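Local coordinates for HEPN domain-containing protein (Thermotoga maritima, PDB 1O3U) that is of unknown function but folds as a dimeric, all-helical HEPN domain, a family whose members are often thought to act in nucleotide- or RNA-related processes, at residues Glu21-Asp26 and Cys36-Gln41; Lys48-Arg53 and Glu129-Arg134. All blocks are in the same frame, centred on the assembly; numbering follows the deposited sequence. Where two conformers were deposited one is given.

Contact 1 of 2, residues Glu21-Asp26 and Cys36-Gln41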
loop_
_atom_site.group_PDB
_atom_site.type_symbol
_atom_site.label_atom_id
_atom_site.label_comp_id
_atom_site.label_asym_id
_atom_site.label_seq_id
_atom_site.Cartn_x
_atom_site.Cartn_y
_atom_site.Cartn_z
ATOM N N GLU A 21 -3.796 -4.694 -8.878
ATOM C CA GLU A 21 -3.126 -4.642 -10.168
ATOM C C GLU A 21 -1.624 -4.726 -9.979
ATOM O O GLU A 21 -0.943 -5.424 -10.734
ATOM C CB GLU A 21 -3.501 -3.400 -10.930
ATOM C CG GLU A 21 -3.059 -3.443 -12.375
ATOM C CD GLU A 21 -3.886 -4.380 -13.266
ATOM O OE1 GLU A 21 -4.937 -4.963 -12.850
ATOM O OE2 GLU A 21 -3.442 -4.553 -14.421
ATOM N N HIS A 22 -1.119 -4.042 -8.956
ATOM C CA HIS A 22 0.297 -4.133 -8.573
ATOM C C HIS A 22 0.681 -5.585 -8.300
ATOM O O HIS A 22 1.699 -6.074 -8.797
ATOM C CB HIS A 22 0.631 -3.289 -7.346
ATOM C CG HIS A 22 2.082 -2.868 -7.258
ATOM N ND1 HIS A 22 2.548 -2.008 -6.284
ATOM C CD2 HIS A 22 3.150 -3.148 -8.048
ATOM C CE1 HIS A 22 3.840 -1.794 -6.473
ATOM N NE2 HIS A 22 4.223 -2.461 -7.539
ATOM N N ALA A 23 -0.118 -6.277 -7.484
ATOM C CA ALA A 23 0.136 -7.670 -7.160
ATOM C C ALA A 23 0.213 -8.557 -8.425
ATOM O O ALA A 23 1.072 -9.437 -8.525
ATOM C CB ALA A 23 -0.911 -8.177 -6.266
ATOM N N LYS A 24 -0.734 -8.346 -9.334
ATOM C CA LYS A 24 -0.813 -9.101 -10.550
ATOM C C LYS A 24 0.414 -8.840 -11.471
ATOM O O LYS A 24 0.903 -9.754 -12.131
ATOM C CB LYS A 24 -2.118 -8.778 -11.252
ATOM C CG LYS A 24 -3.333 -9.426 -10.581
ATOM C CD LYS A 24 -4.561 -9.185 -11.375
ATOM C CE LYS A 24 -5.747 -9.729 -10.629
ATOM N NZ LYS A 24 -6.963 -9.602 -11.404
ATOM N N HIS A 25 0.893 -7.613 -11.470
ATOM C CA HIS A 25 2.097 -7.238 -12.207
ATOM C C HIS A 25 3.311 -7.923 -11.630
ATOM O O HIS A 25 4.128 -8.492 -12.373
ATOM C CB HIS A 25 2.281 -5.731 -12.151
ATOM C CG HIS A 25 3.383 -5.233 -13.035
ATOM N ND1 HIS A 25 4.624 -4.898 -12.546
ATOM C CD2 HIS A 25 3.430 -5.024 -14.372
ATOM C CE1 HIS A 25 5.388 -4.488 -13.545
ATOM N NE2 HIS A 25 4.691 -4.565 -14.667
ATOM N N ASP A 26 3.442 -7.875 -10.303
ATOM C CA ASP A 26 4.544 -8.570 -9.622
ATOM C C ASP A 26 4.465 -10.083 -9.880
ATOM O O ASP A 26 5.494 -10.720 -10.155
ATOM C CB ASP A 26 4.540 -8.320 -8.118
ATOM C CG ASP A 26 5.106 -6.937 -7.739
ATOM O OD1 ASP A 26 6.040 -6.427 -8.408
ATOM O OD2 ASP A 26 4.657 -6.322 -6.792
ATOM N N CYS A 36 2.470 -11.260 -2.885
ATOM C CA CYS A 36 1.893 -11.540 -1.581
ATOM C C CYS A 36 1.678 -10.252 -0.797
ATOM O O CYS A 36 0.598 -9.978 -0.320
ATOM C CB CYS A 36 2.816 -12.470 -0.820
ATOM S SG CYS A 36 2.322 -12.732 0.868
ATOM N N PHE A 37 2.713 -9.426 -0.732
ATOM C CA PHE A 37 2.641 -8.152 -0.005
ATOM C C PHE A 37 1.516 -7.228 -0.521
ATOM O O PHE A 37 0.702 -6.717 0.251
ATOM C CB PHE A 37 4.007 -7.467 -0.112
ATOM C CG PHE A 37 4.053 -6.118 0.519
ATOM C CD1 PHE A 37 4.105 -5.986 1.890
ATOM C CD2 PHE A 37 4.078 -4.977 -0.260
ATOM C CE1 PHE A 37 4.165 -4.727 2.484
ATOM C CE2 PHE A 37 4.108 -3.723 0.329
ATOM C CZ PHE A 37 4.184 -3.600 1.689
ATOM N N SER A 38 1.480 -7.020 -1.833
ATOM C CA SER A 38 0.481 -6.173 -2.477
ATOM C C SER A 38 -0.943 -6.714 -2.244
ATOM O O SER A 38 -1.892 -5.952 -2.110
ATOM C CB SER A 38 0.734 -6.119 -3.970
ATOM O OG SER A 38 1.899 -5.376 -4.253
ATOM N N SER A 39 -1.087 -8.037 -2.269
ATOM C CA SER A 39 -2.383 -8.698 -2.051
ATOM C C SER A 39 -2.933 -8.399 -0.627
ATOM O O SER A 39 -4.142 -8.121 -0.449
ATOM C CB SER A 39 -2.228 -10.220 -2.257
ATOM O OG SER A 39 -1.955 -10.488 -3.619
ATOM N N GLN A 40 -2.047 -8.469 0.364
ATOM C CA GLN A 40 -2.408 -8.125 1.743
ATOM C C GLN A 40 -2.941 -6.689 1.802
ATOM O O GLN A 40 -4.001 -6.448 2.359
ATOM C CB GLN A 40 -1.190 -8.225 2.680
ATOM C CG GLN A 40 -0.707 -9.571 2.978
ATOM C CD GLN A 40 0.560 -9.529 3.852
ATOM O OE1 GLN A 40 1.437 -8.668 3.660
ATOM N NE2 GLN A 40 0.641 -10.427 4.810
ATOM N N GLN A 41 -2.196 -5.748 1.212
ATOM C CA GLN A 41 -2.595 -4.340 1.172
ATOM C C GLN A 41 -3.937 -4.101 0.454
ATOM O O GLN A 41 -4.796 -3.344 0.947
ATOM C CB GLN A 41 -1.478 -3.502 0.562
ATOM C CG GLN A 41 -0.155 -3.583 1.330
ATOM C CD GLN A 41 -0.240 -2.847 2.639
ATOM O OE1 GLN A 41 -0.810 -1.735 2.697
ATOM N NE2 GLN A 41 0.283 -3.456 3.703
HETATM O O HOH W 1 0.948 -2.076 -3.668
#
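Helix 11-28 and helix 32-54 form the antiparallel helical hairpin that opens this HEPN domain bundle, and residues 21-26 and 36-41 are where its two arms press together. The local axes run at 167° to each other and approach to 7.9 Å, close for two helices, because the facing residues A23 and S38 are small, their CA atoms 4.9 Å apart.

S38 is the side chain to follow. Its CB sits 3.5 Å from CB of A23, tighter than ordinary van der Waals contact, and 3.6 Å from CA of A23. From there OG turns anti to the carbonyl carbon, chi1 -71°, which brings it back beside its own backbone N and lets it make a weak hydrogen bond to O of W34, one turn earlier. S38 OG also lies obliquely by the H22 ring, 3.9 Å from its CG, and meets OD2 of D26 at 3.9 Å in plain contact. A water joins H22 and S38, 3.1 Å from ND1 of H22 and only weakly held by S38 OG.

H22 NE2 bonds OD2 of D26 in the second subunit, D26 OD2 its H22 NE2, and the two H22 rings stack, so this side belongs to the dimer interface. On the other flank, towards V118 of helix 104-132, S39 spends its hydroxyl on O of A35 while the same OG rests 3.7 Å from CB of A23.

Contact 2 of 2, residues Lys48-Arg53 and Glu129-Arg134; sequences KAVFQR and EDLLSR
L132 buries the largest share of this contact, where helix 104-132 packs on helix 32-54 within the HEPN helical bundle, reaching to the surface made by A49, V50 and R53. Its CG stands anti to the carbonyl carbon, chi1 -71°, and chi2 of 164° spreads the two methyls over different neighbours. CD2 takes the R53 side, 3.4 Å from CB of R53; CD1 takes the A49 side, 4.1 Å from CB of A49. The leucine branch thus straddles one turn of the opposing helix, with CD2 also near the backbone at CA of V50.

R53 crosses the leucine obliquely. Its CG is anti to the backbone N, and the chain then bends at chi2, so its aliphatic root covers the methyl while the guanidinium continues beyond it, with NE in a long, weak ion pair to the C-terminal carboxylate of I135.

L131 has a chi1 of -108°, away from the usual staggered positions, and offers CD1 to CG1 of V50 at 4.3 Å. Beyond these residues, M13 of helix 11-28 also packs on A49 and L132. Within 129-134, O of E129 accepts hydrogen bonds from both N and OG of S133, the hydroxyl at 2.9 Å and above the carbonyl plane. Across the two segments the chemistry is apolar, methyl against methyl and methylene, which implies that side-chain shape and burial of carbon, more than directed polar bonds, join these two helices.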
loop_
_atom_site.group_PDB
_atom_site.type_symbol
_atom_site.label_atom_id
_atom_site.label_comp_id
_atom_site.label_asym_id
_atom_site.label_seq_id
_atom_site.Cartn_x
_atom_site.Cartn_y
_atom_site.Cartn_z
ATOM N N LYS A 48 -11.535 -1.640 4.550
ATOM C CA LYS A 48 -11.626 -0.266 5.044
ATOM C C LYS A 48 -12.638 0.596 4.265
ATOM O O LYS A 48 -13.272 1.497 4.841
ATOM C CB LYS A 48 -10.269 0.422 5.009
ATOM C CG LYS A 48 -9.315 -0.096 6.010
ATOM C CD LYS A 48 -8.007 0.704 5.930
ATOM C CE LYS A 48 -6.916 0.051 6.762
ATOM N N ALA A 49 -12.773 0.329 2.964
ATOM C CA ALA A 49 -13.762 1.036 2.144
ATOM C C ALA A 49 -15.181 0.804 2.694
ATOM O O ALA A 49 -15.998 1.717 2.679
ATOM C CB ALA A 49 -13.676 0.596 0.690
ATOM N N VAL A 50 -15.441 -0.387 3.249
ATOM C CA VAL A 50 -16.755 -0.677 3.853
ATOM C C VAL A 50 -16.968 0.129 5.141
ATOM O O VAL A 50 -18.056 0.695 5.373
ATOM C CB VAL A 50 -16.961 -2.171 4.159
ATOM C CG1 VAL A 50 -18.373 -2.415 4.686
ATOM C CG2 VAL A 50 -16.703 -3.040 2.901
ATOM N N PHE A 51 -15.966 0.113 6.014
ATOM C CA PHE A 51 -15.981 0.984 7.186
ATOM C C PHE A 51 -16.203 2.445 6.818
ATOM O O PHE A 51 -17.024 3.081 7.459
ATOM C CB PHE A 51 -14.726 0.835 8.057
ATOM C CG PHE A 51 -14.681 -0.450 8.814
ATOM C CD1 PHE A 51 -14.172 -1.599 8.230
ATOM C CD2 PHE A 51 -15.170 -0.521 10.114
ATOM C CE1 PHE A 51 -14.120 -2.813 8.931
ATOM C CE2 PHE A 51 -15.138 -1.731 10.817
ATOM C CZ PHE A 51 -14.618 -2.884 10.201
ATOM N N GLN A 52 -15.523 2.967 5.792
ATOM C CA GLN A 52 -15.637 4.384 5.431
ATOM C C GLN A 52 -17.074 4.706 4.990
ATOM O O GLN A 52 -17.625 5.698 5.391
ATOM C CB GLN A 52 -14.675 4.807 4.317
ATOM C CG GLN A 52 -14.535 6.346 4.250
ATOM C CD GLN A 52 -13.962 6.890 2.927
ATOM O OE1 GLN A 52 -13.229 6.205 2.228
ATOM N NE2 GLN A 52 -14.295 8.148 2.607
ATOM N N ARG A 53 -17.657 3.850 4.166
ATOM C CA ARG A 53 -19.050 4.032 3.726
ATOM C C ARG A 53 -20.028 3.992 4.909
ATOM O O ARG A 53 -20.987 4.756 4.949
ATOM C CB ARG A 53 -19.431 2.977 2.705
ATOM C CG ARG A 53 -20.896 3.006 2.249
ATOM C CD ARG A 53 -21.269 4.148 1.358
ATOM N NE ARG A 53 -22.724 4.158 1.117
ATOM C CZ ARG A 53 -23.436 5.224 0.828
ATOM N NH1 ARG A 53 -22.859 6.419 0.728
ATOM N NH2 ARG A 53 -24.740 5.105 0.633
ATOM N N GLU A 129 -17.085 -4.992 -2.765
ATOM C CA GLU A 129 -17.844 -4.308 -3.851
ATOM C C GLU A 129 -19.334 -4.663 -3.788
ATOM O O GLU A 129 -20.202 -3.784 -3.834
ATOM C CB GLU A 129 -17.268 -4.642 -5.234
ATOM C CG GLU A 129 -16.000 -3.912 -5.551
ATOM C CD GLU A 129 -15.329 -4.321 -6.829
ATOM O OE1 GLU A 129 -15.647 -5.424 -7.345
ATOM O OE2 GLU A 129 -14.455 -3.544 -7.298
ATOM N N ASP A 130 -19.631 -5.948 -3.649
ATOM C CA ASP A 130 -20.993 -6.445 -3.562
ATOM C C ASP A 130 -21.727 -5.861 -2.360
ATOM O O ASP A 130 -22.889 -5.477 -2.475
ATOM C CB ASP A 130 -21.016 -7.975 -3.507
ATOM C CG ASP A 130 -20.646 -8.626 -4.853
ATOM O OD1 ASP A 130 -20.357 -7.888 -5.842
ATOM O OD2 ASP A 130 -20.653 -9.882 -5.007
ATOM N N LEU A 131 -21.042 -5.799 -1.222
ATOM C CA LEU A 131 -21.566 -5.156 -0.025
ATOM C C LEU A 131 -21.844 -3.644 -0.242
ATOM O O LEU A 131 -22.965 -3.160 0.043
ATOM C CB LEU A 131 -20.594 -5.383 1.162
ATOM C CG LEU A 131 -20.989 -6.335 2.273
ATOM C CD1 LEU A 131 -19.974 -6.228 3.402
ATOM C CD2 LEU A 131 -22.467 -6.014 2.801
ATOM N N LEU A 132 -20.861 -2.906 -0.764
ATOM C CA LEU A 132 -21.000 -1.481 -1.030
ATOM C C LEU A 132 -22.114 -1.148 -2.036
ATOM O O LEU A 132 -22.730 -0.071 -1.944
ATOM C CB LEU A 132 -19.695 -0.880 -1.509
ATOM C CG LEU A 132 -18.649 -0.782 -0.405
ATOM C CD1 LEU A 132 -17.266 -0.562 -0.964
ATOM C CD2 LEU A 132 -19.020 0.339 0.536
ATOM N N SER A 133 -22.385 -2.078 -2.944
ATOM C CA SER A 133 -23.417 -1.892 -3.965
ATOM C C SER A 133 -24.789 -1.949 -3.342
ATOM O O SER A 133 -25.754 -1.502 -3.962
ATOM C CB SER A 133 -23.327 -2.976 -5.043
ATOM O OG SER A 133 -22.110 -2.835 -5.766
ATOM N N ARG A 134 -24.867 -2.541 -2.148
ATOM C CA ARG A 134 -26.116 -2.809 -1.472
ATOM C C ARG A 134 -26.386 -1.929 -0.248
ATOM O O ARG A 134 -27.502 -1.945 0.268
ATOM C CB ARG A 134 -26.181 -4.295 -1.081
ATOM C CG ARG A 134 -26.618 -5.213 -2.207
ATOM C CD ARG A 134 -26.447 -6.690 -1.892
#

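Both contacts use helix 32-54, at places along its length whose contact centres lie 21 Å apart, and they give it different partners: helix 11-28 in contact 1, helix 104-132 in contact 2. Contact 1 is the inner one, every touching residue buried and its centre about 9 Å from that of the chain; contact 2 lies about 15 Å out and is partly open at its arginine edge. The chemistry follows the place. Small residues, hydroxyls and a water suit the close hairpin beside the subunit interface, whereas branched aliphatic side chains span the wider gap near the chain termini. Helix 11-28 passes both sites, supplying M13 at the second.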